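Local atomic coordinates of aryl acylamidase (bacterium CSBL00001, PDB entry 4YJ6), a protein that probably hydrolyses the amide bond of aryl acylamides, releasing an aromatic amine and a carboxylate. Residues 262-266 with 473-479; 441-445 with 465-470; 139-145 with 408-414. All blocks are in the same frame, centred on the assembly; numbering follows the deposited sequence.

How the contacts relate
Contacts 1 and 2 share helix 467-480, which packs against the central mixed sheet; their centres lie 12 Å apart, and they touch where Ser474 of contact 1 packs against Ala444 of contact 2. Contact 2, at the start of the helix, is buried and apolar, with no hydrogen bond between its segments. Contact 1, farther along and nearer the surface, adds an arginine and a water to its alanine packing. Contact 3 sits across the chain's centre, about 35 Å from contact 1 centre to centre, and joins two loops without using that helix. It is partly buried too, but there carboxylate, hydroxyl, guanidinium and backbone groups do most of the holding.

Contact 1 (262-266 with 473-479)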
# COMPACT_ATOMS: atom_id res chain seq x y z
N LEU A 262 17.38 -5.22 10.29
CA LEU A 262 17.58 -3.77 10.24
C LEU A 262 19.06 -3.38 10.22
O LEU A 262 19.44 -2.46 9.51
CB LEU A 262 16.92 -3.04 11.42
CG LEU A 262 15.39 -3.13 11.42
CD1 LEU A 262 14.82 -2.71 12.78
CD2 LEU A 262 14.77 -2.36 10.24
N ALA A 263 19.88 -4.08 10.98
CA ALA A 263 21.31 -3.72 11.07
C ALA A 263 22.22 -4.53 10.16
O ALA A 263 23.45 -4.42 10.26
CB ALA A 263 21.79 -3.86 12.53
N GLN A 264 21.65 -5.33 9.27
CA GLN A 264 22.43 -6.29 8.53
C GLN A 264 23.35 -5.66 7.47
O GLN A 264 24.42 -6.20 7.18
CB GLN A 264 21.45 -7.21 7.83
CG GLN A 264 22.06 -8.36 7.17
CD GLN A 264 21.01 -9.40 6.91
OE1 GLN A 264 20.81 -9.80 5.77
NE2 GLN A 264 20.30 -9.84 7.97
N GLY A 265 22.92 -4.56 6.87
CA GLY A 265 23.68 -3.93 5.79
C GLY A 265 23.56 -4.69 4.47
O GLY A 265 22.79 -5.65 4.35
N VAL A 266 24.31 -4.26 3.45
CA VAL A 266 24.20 -4.87 2.12
C VAL A 266 25.61 -5.16 1.55
O VAL A 266 25.77 -5.35 0.36
CB VAL A 266 23.47 -3.95 1.12
CG1 VAL A 266 22.00 -3.73 1.58
CG2 VAL A 266 24.17 -2.61 1.02
N ALA A 473 18.15 -3.98 2.96
CA ALA A 473 18.53 -2.95 1.98
C ALA A 473 17.81 -1.61 2.26
O ALA A 473 18.39 -0.52 2.07
CB ALA A 473 18.20 -3.45 0.58
N SER A 474 16.54 -1.69 2.65
CA SER A 474 15.76 -0.49 2.92
C SER A 474 16.38 0.27 4.08
O SER A 474 16.49 1.49 4.03
CB SER A 474 14.30 -0.87 3.28
OG SER A 474 13.66 -1.51 2.17
N ALA A 475 16.72 -0.45 5.16
CA ALA A 475 17.25 0.23 6.35
C ALA A 475 18.64 0.80 6.04
O ALA A 475 19.00 1.84 6.55
CB ALA A 475 17.33 -0.71 7.55
N ALA A 476 19.41 0.07 5.25
CA ALA A 476 20.75 0.56 4.86
C ALA A 476 20.62 1.86 4.07
O ALA A 476 21.37 2.85 4.29
CB ALA A 476 21.46 -0.52 4.07
N PHE A 477 19.68 1.90 3.13
CA PHE A 477 19.45 3.11 2.34
C PHE A 477 18.94 4.24 3.25
O PHE A 477 19.33 5.38 3.10
CB PHE A 477 18.46 2.82 1.20
CG PHE A 477 18.24 3.97 0.28
CD1 PHE A 477 19.14 4.22 -0.74
CD2 PHE A 477 17.14 4.82 0.45
CE1 PHE A 477 18.96 5.32 -1.60
CE2 PHE A 477 16.93 5.90 -0.41
CZ PHE A 477 17.84 6.16 -1.44
N GLU A 478 18.06 3.92 4.20
CA GLU A 478 17.50 4.91 5.08
C GLU A 478 18.61 5.60 5.89
O GLU A 478 18.53 6.81 6.12
CB GLU A 478 16.51 4.20 6.04
CG GLU A 478 15.77 5.13 6.98
CD GLU A 478 14.87 4.32 7.91
OE1 GLU A 478 15.34 3.30 8.44
OE2 GLU A 478 13.72 4.74 8.09
N ARG A 479 19.60 4.84 6.32
CA ARG A 479 20.70 5.42 7.10
C ARG A 479 21.57 6.32 6.22
O ARG A 479 21.98 7.40 6.64
CB ARG A 479 21.58 4.33 7.67
CG ARG A 479 20.93 3.58 8.84
CD ARG A 479 21.93 2.67 9.52
NE ARG A 479 22.31 1.53 8.69
CZ ARG A 479 21.64 0.38 8.63
NH1 ARG A 479 20.57 0.20 9.38
NH2 ARG A 479 22.07 -0.61 7.85
O HOH W 1 20.55 -2.90 6.99
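Arg479 and Leu262 tie the loop leading into strand 270-273 to helix 467-480, one of the helices packed on the central sheet of the amidase fold. The arginine side chain starts toward the loop from CB. CG, anti to the carbonyl carbon (chi1 -74°), runs back along its own helix and passes 3.5 Å from Ala475 O. CD carries the chain on without a close partner across the contact, and the bend at chi3 (-69°) then folds NE and CZ back, laying one guanidinium face over Ala475 O, with Ala476 N under the same face toward its rim. At the tip, NH1 gives a nearly straight hydrogen bond of 2.9 Å to Leu262 O, which lies in the guanidinium plane. NH2 donates to a water, also at the edge of the group. That water in turn donates to Leu262 O and accepts from Gly265 N, so the Leu262 carbonyl is gripped twice. Beside this polar edge the packing is close: Ala475 CB sits 3.4 Å from Leu262 O and 4.1 Å from Leu262 CD2. Val266 faces the helix, its CG1 methyl between two alanines one turn apart, 4.1 Å from Ala476 CB and just 3.6 Å from Ala473 CA.

Contact 2 (441-445 with 465-470); sequences HPSAS and QADLDV
Pro442 and Ser443 pass alongside the first turn of helix 467-480, with CA of Pro442 5.7 Å from CA of Asp467 and CA of Ser443 6.4 Å from CA of Val470, and no hydrogen bond joins the two backbones. The proline ring does much of the touching. Its CG presses on the peptide before the helix, 3.8 Å from Ala466 C, while CD reaches Gln465 N and CB meets Asp467 OD2 at 3.9 Å. That carboxylate has its main partners outside the contact: OD1 takes a hydrogen bond from Ser203 OG and a salt bridge from Arg206. Val470 spreads its two methyls along the chain, one over Ala444 and one over Pro442. CG1, anti to the backbone N (chi1 177°), comes down onto Ala444 CB at 3.6 Å, and CG2 lies 4.1 Å from Pro442 CG, close to the proline carbonyl. Phe200 packs against the same valine. With an alanine in place of Val470 both methyls go, which would probably open a gap between the proline ring and Ala444 CB. Strand 443-451, its hairpin partner 454-462 and the helix that follows make a beta-beta-alpha unit, part of the helix-flanked mixed sheet characteristic of amidase signature enzymes.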
# COMPACT_ATOMS: atom_id res chain seq x y z
N HIS A 441 7.05 -11.60 -5.73
CA HIS A 441 8.26 -11.17 -5.00
C HIS A 441 7.95 -10.08 -4.01
O HIS A 441 7.14 -9.23 -4.30
CB HIS A 441 9.27 -10.63 -6.02
CG HIS A 441 9.77 -11.67 -6.96
ND1 HIS A 441 8.99 -12.19 -7.99
CD2 HIS A 441 10.94 -12.34 -6.99
CE1 HIS A 441 9.68 -13.13 -8.60
NE2 HIS A 441 10.86 -13.25 -8.02
N PRO A 442 8.62 -10.09 -2.85
CA PRO A 442 8.47 -8.99 -1.90
C PRO A 442 9.13 -7.70 -2.45
O PRO A 442 10.16 -7.83 -3.11
CB PRO A 442 9.26 -9.49 -0.69
CG PRO A 442 10.39 -10.38 -1.28
CD PRO A 442 9.62 -11.09 -2.43
N SER A 443 8.59 -6.52 -2.16
CA SER A 443 9.25 -5.30 -2.57
C SER A 443 8.82 -4.17 -1.65
O SER A 443 7.77 -4.25 -1.01
CB SER A 443 8.91 -4.95 -4.04
OG SER A 443 7.54 -4.61 -4.21
N ALA A 444 9.62 -3.11 -1.59
CA ALA A 444 9.22 -1.96 -0.78
C ALA A 444 9.57 -0.70 -1.54
O ALA A 444 10.59 -0.64 -2.20
CB ALA A 444 9.95 -1.99 0.57
N SER A 445 8.71 0.31 -1.44
CA SER A 445 9.04 1.62 -1.98
C SER A 445 9.76 2.43 -0.90
O SER A 445 9.20 2.66 0.17
CB SER A 445 7.79 2.36 -2.46
OG SER A 445 8.19 3.61 -3.05
N GLN A 465 10.29 -14.78 -1.20
CA GLN A 465 10.43 -15.03 0.25
C GLN A 465 11.62 -14.34 0.91
O GLN A 465 11.91 -14.61 2.08
CB GLN A 465 10.35 -16.53 0.58
CG GLN A 465 8.87 -17.00 0.57
CD GLN A 465 8.76 -18.50 0.46
OE1 GLN A 465 8.86 -19.22 1.45
NE2 GLN A 465 8.60 -18.99 -0.75
N ALA A 466 12.27 -13.42 0.19
CA ALA A 466 13.41 -12.71 0.77
C ALA A 466 12.99 -11.37 1.38
O ALA A 466 13.63 -10.33 1.18
CB ALA A 466 14.54 -12.53 -0.29
N ASP A 467 11.92 -11.39 2.16
CA ASP A 467 11.47 -10.18 2.84
C ASP A 467 12.57 -9.54 3.68
O ASP A 467 12.68 -8.31 3.71
CB ASP A 467 10.31 -10.50 3.79
CG ASP A 467 9.13 -11.14 3.08
OD1 ASP A 467 9.29 -12.28 2.62
OD2 ASP A 467 8.08 -10.45 2.94
N LEU A 468 13.37 -10.34 4.36
CA LEU A 468 14.37 -9.73 5.25
C LEU A 468 15.46 -9.02 4.41
O LEU A 468 15.99 -8.02 4.84
CB LEU A 468 15.04 -10.79 6.15
CG LEU A 468 14.08 -11.45 7.16
CD1 LEU A 468 14.81 -12.28 8.23
CD2 LEU A 468 13.26 -10.44 7.81
N ASP A 469 15.76 -9.52 3.21
CA ASP A 469 16.75 -8.84 2.35
C ASP A 469 16.21 -7.46 1.97
O ASP A 469 16.97 -6.49 1.85
CB ASP A 469 16.98 -9.62 1.04
CG ASP A 469 17.88 -10.85 1.20
OD1 ASP A 469 18.53 -11.00 2.26
OD2 ASP A 469 17.95 -11.66 0.23
N VAL A 470 14.91 -7.37 1.73
CA VAL A 470 14.29 -6.09 1.37
C VAL A 470 14.38 -5.14 2.57
O VAL A 470 14.73 -3.97 2.41
CB VAL A 470 12.83 -6.25 0.94
CG1 VAL A 470 12.18 -4.87 0.64
CG2 VAL A 470 12.76 -7.13 -0.32

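Contact 3 (139-145 with 408-414)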
# COMPACT_ATOMS: atom_id res chain seq x y z
N ARG A 139 -7.45 1.96 -9.62
CA ARG A 139 -6.53 2.98 -10.16
C ARG A 139 -5.47 3.32 -9.13
O ARG A 139 -5.66 3.08 -7.93
CB ARG A 139 -7.26 4.28 -10.56
CG ARG A 139 -8.16 4.83 -9.43
CD ARG A 139 -9.03 6.03 -9.90
NE ARG A 139 -10.01 5.61 -10.89
CZ ARG A 139 -10.52 6.38 -11.85
NH1 ARG A 139 -10.14 7.64 -11.98
NH2 ARG A 139 -11.41 5.85 -12.68
N GLY A 140 -4.37 3.90 -9.60
CA GLY A 140 -3.25 4.28 -8.75
C GLY A 140 -3.36 5.70 -8.18
O GLY A 140 -2.37 6.27 -7.73
N THR A 141 -4.58 6.25 -8.20
CA THR A 141 -4.88 7.51 -7.54
C THR A 141 -5.99 7.24 -6.53
O THR A 141 -6.66 6.20 -6.59
CB THR A 141 -5.39 8.55 -8.52
OG1 THR A 141 -6.43 7.95 -9.30
CG2 THR A 141 -4.22 9.02 -9.45
N THR A 142 -6.19 8.15 -5.60
CA THR A 142 -7.31 8.04 -4.67
C THR A 142 -8.32 9.16 -4.82
O THR A 142 -8.05 10.30 -4.46
CB THR A 142 -6.81 7.97 -3.23
OG1 THR A 142 -6.00 6.79 -3.09
CG2 THR A 142 -8.02 7.87 -2.24
N ASP A 143 -9.48 8.79 -5.34
CA ASP A 143 -10.59 9.71 -5.57
C ASP A 143 -11.80 8.88 -5.87
O ASP A 143 -11.69 7.75 -6.34
CB ASP A 143 -10.26 10.59 -6.80
CG ASP A 143 -11.15 11.84 -6.89
OD1 ASP A 143 -12.03 12.00 -6.02
OD2 ASP A 143 -10.96 12.64 -7.84
N ASN A 144 -12.97 9.43 -5.58
CA ASN A 144 -14.20 8.76 -5.95
C ASN A 144 -15.29 9.82 -5.80
O ASN A 144 -15.02 10.90 -5.29
CB ASN A 144 -14.45 7.57 -5.04
CG ASN A 144 -14.33 7.93 -3.56
OD1 ASN A 144 -15.05 8.80 -3.09
ND2 ASN A 144 -13.45 7.25 -2.83
N THR A 145 -16.48 9.51 -6.25
CA THR A 145 -17.54 10.52 -6.24
C THR A 145 -18.34 10.59 -4.95
O THR A 145 -19.30 11.35 -4.89
CB THR A 145 -18.52 10.32 -7.39
OG1 THR A 145 -19.16 9.05 -7.27
CG2 THR A 145 -17.80 10.39 -8.72
N ALA A 408 -8.37 16.02 -9.84
CA ALA A 408 -9.54 16.40 -10.63
C ALA A 408 -10.64 16.93 -9.71
O ALA A 408 -10.51 16.87 -8.49
CB ALA A 408 -10.08 15.20 -11.43
N THR A 409 -11.72 17.43 -10.31
CA THR A 409 -12.83 18.00 -9.54
C THR A 409 -14.10 17.20 -9.74
O THR A 409 -15.17 17.61 -9.26
CB THR A 409 -13.14 19.46 -9.99
OG1 THR A 409 -13.46 19.45 -11.39
CG2 THR A 409 -11.94 20.36 -9.76
N ASP A 410 -14.01 16.07 -10.43
CA ASP A 410 -15.18 15.30 -10.79
C ASP A 410 -15.22 13.94 -10.08
O ASP A 410 -16.02 13.09 -10.43
CB ASP A 410 -15.23 15.08 -12.31
CG ASP A 410 -14.11 14.19 -12.81
OD1 ASP A 410 -13.19 13.89 -12.03
OD2 ASP A 410 -14.12 13.79 -14.00
N GLY A 411 -14.34 13.75 -9.10
CA GLY A 411 -14.28 12.48 -8.39
C GLY A 411 -13.58 11.36 -9.16
O GLY A 411 -13.61 10.22 -8.70
N CYS A 412 -12.96 11.67 -10.30
CA CYS A 412 -12.30 10.64 -11.12
C CYS A 412 -10.83 10.96 -11.48
O CYS A 412 -10.39 10.68 -12.60
CB CYS A 412 -13.09 10.40 -12.42
SG CYS A 412 -14.62 9.41 -12.22
N THR A 413 -10.08 11.52 -10.53
CA THR A 413 -8.65 11.78 -10.71
C THR A 413 -8.02 10.49 -11.21
O THR A 413 -8.29 9.41 -10.69
CB THR A 413 -7.93 12.18 -9.39
OG1 THR A 413 -8.54 13.36 -8.84
CG2 THR A 413 -6.43 12.46 -9.61
N GLU A 414 -7.19 10.60 -12.24
CA GLU A 414 -6.45 9.47 -12.75
C GLU A 414 -5.03 9.91 -13.10
O GLU A 414 -4.69 11.10 -13.05
CB GLU A 414 -7.17 8.88 -13.97
CG GLU A 414 -7.28 9.88 -15.12
CD GLU A 414 -7.94 9.30 -16.36
OE1 GLU A 414 -8.64 8.28 -16.24
OE2 GLU A 414 -7.75 9.87 -17.46
O HOH W 2 -10.98 8.16 -14.77
O HOH W 3 -12.30 14.93 -7.48
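Asp143 and Thr413 meet at about a right angle, and one carboxylate oxygen does the gripping. OD2 of Asp143 accepts from Thr413 OG1 at 2.7 Å and from Thr413 N at 3.0 Å, the two donors arriving from opposite faces of its plane, both on the anti side. CG of Asp143 anti to the backbone N (chi1 -164°) extends the group across to Gly411 and Thr413. A water adds a third donor to OD2 and ties it to Ala408 O and Gly411 N. Thr413 OG1 accepts from Ala408 N at 2.8 Å, closing the 408-414 loop on itself. The Thr413 carbonyl is clamped likewise: Arg139 NH1 at 2.9 Å and Thr141 OG1 at 2.7 Å reach Thr413 O from opposite faces. The same NH1 makes a weak bond to Cys412 O and donates to a water that passes a hydrogen bond on to Glu414 OE1. These loops follow strands 126-131 and 394-398, far apart in sequence within the alpha/beta amidase fold. On the far side of the first loop, Thr142 OG1 bonds Gly161 O in the Gly/Ser-rich sequence that marks the family. Within the second, Asp410 OD1 accepts from Cys412 N, an Asx turn that leads through Gly411. Gly411, at positive phi, lets the loop pass close to Asn144 and Thr145, with Asn144 CA 3.2 Å from Gly411 O. Thr141 CG2 and Thr413 CG2 pack at 4.1 Å.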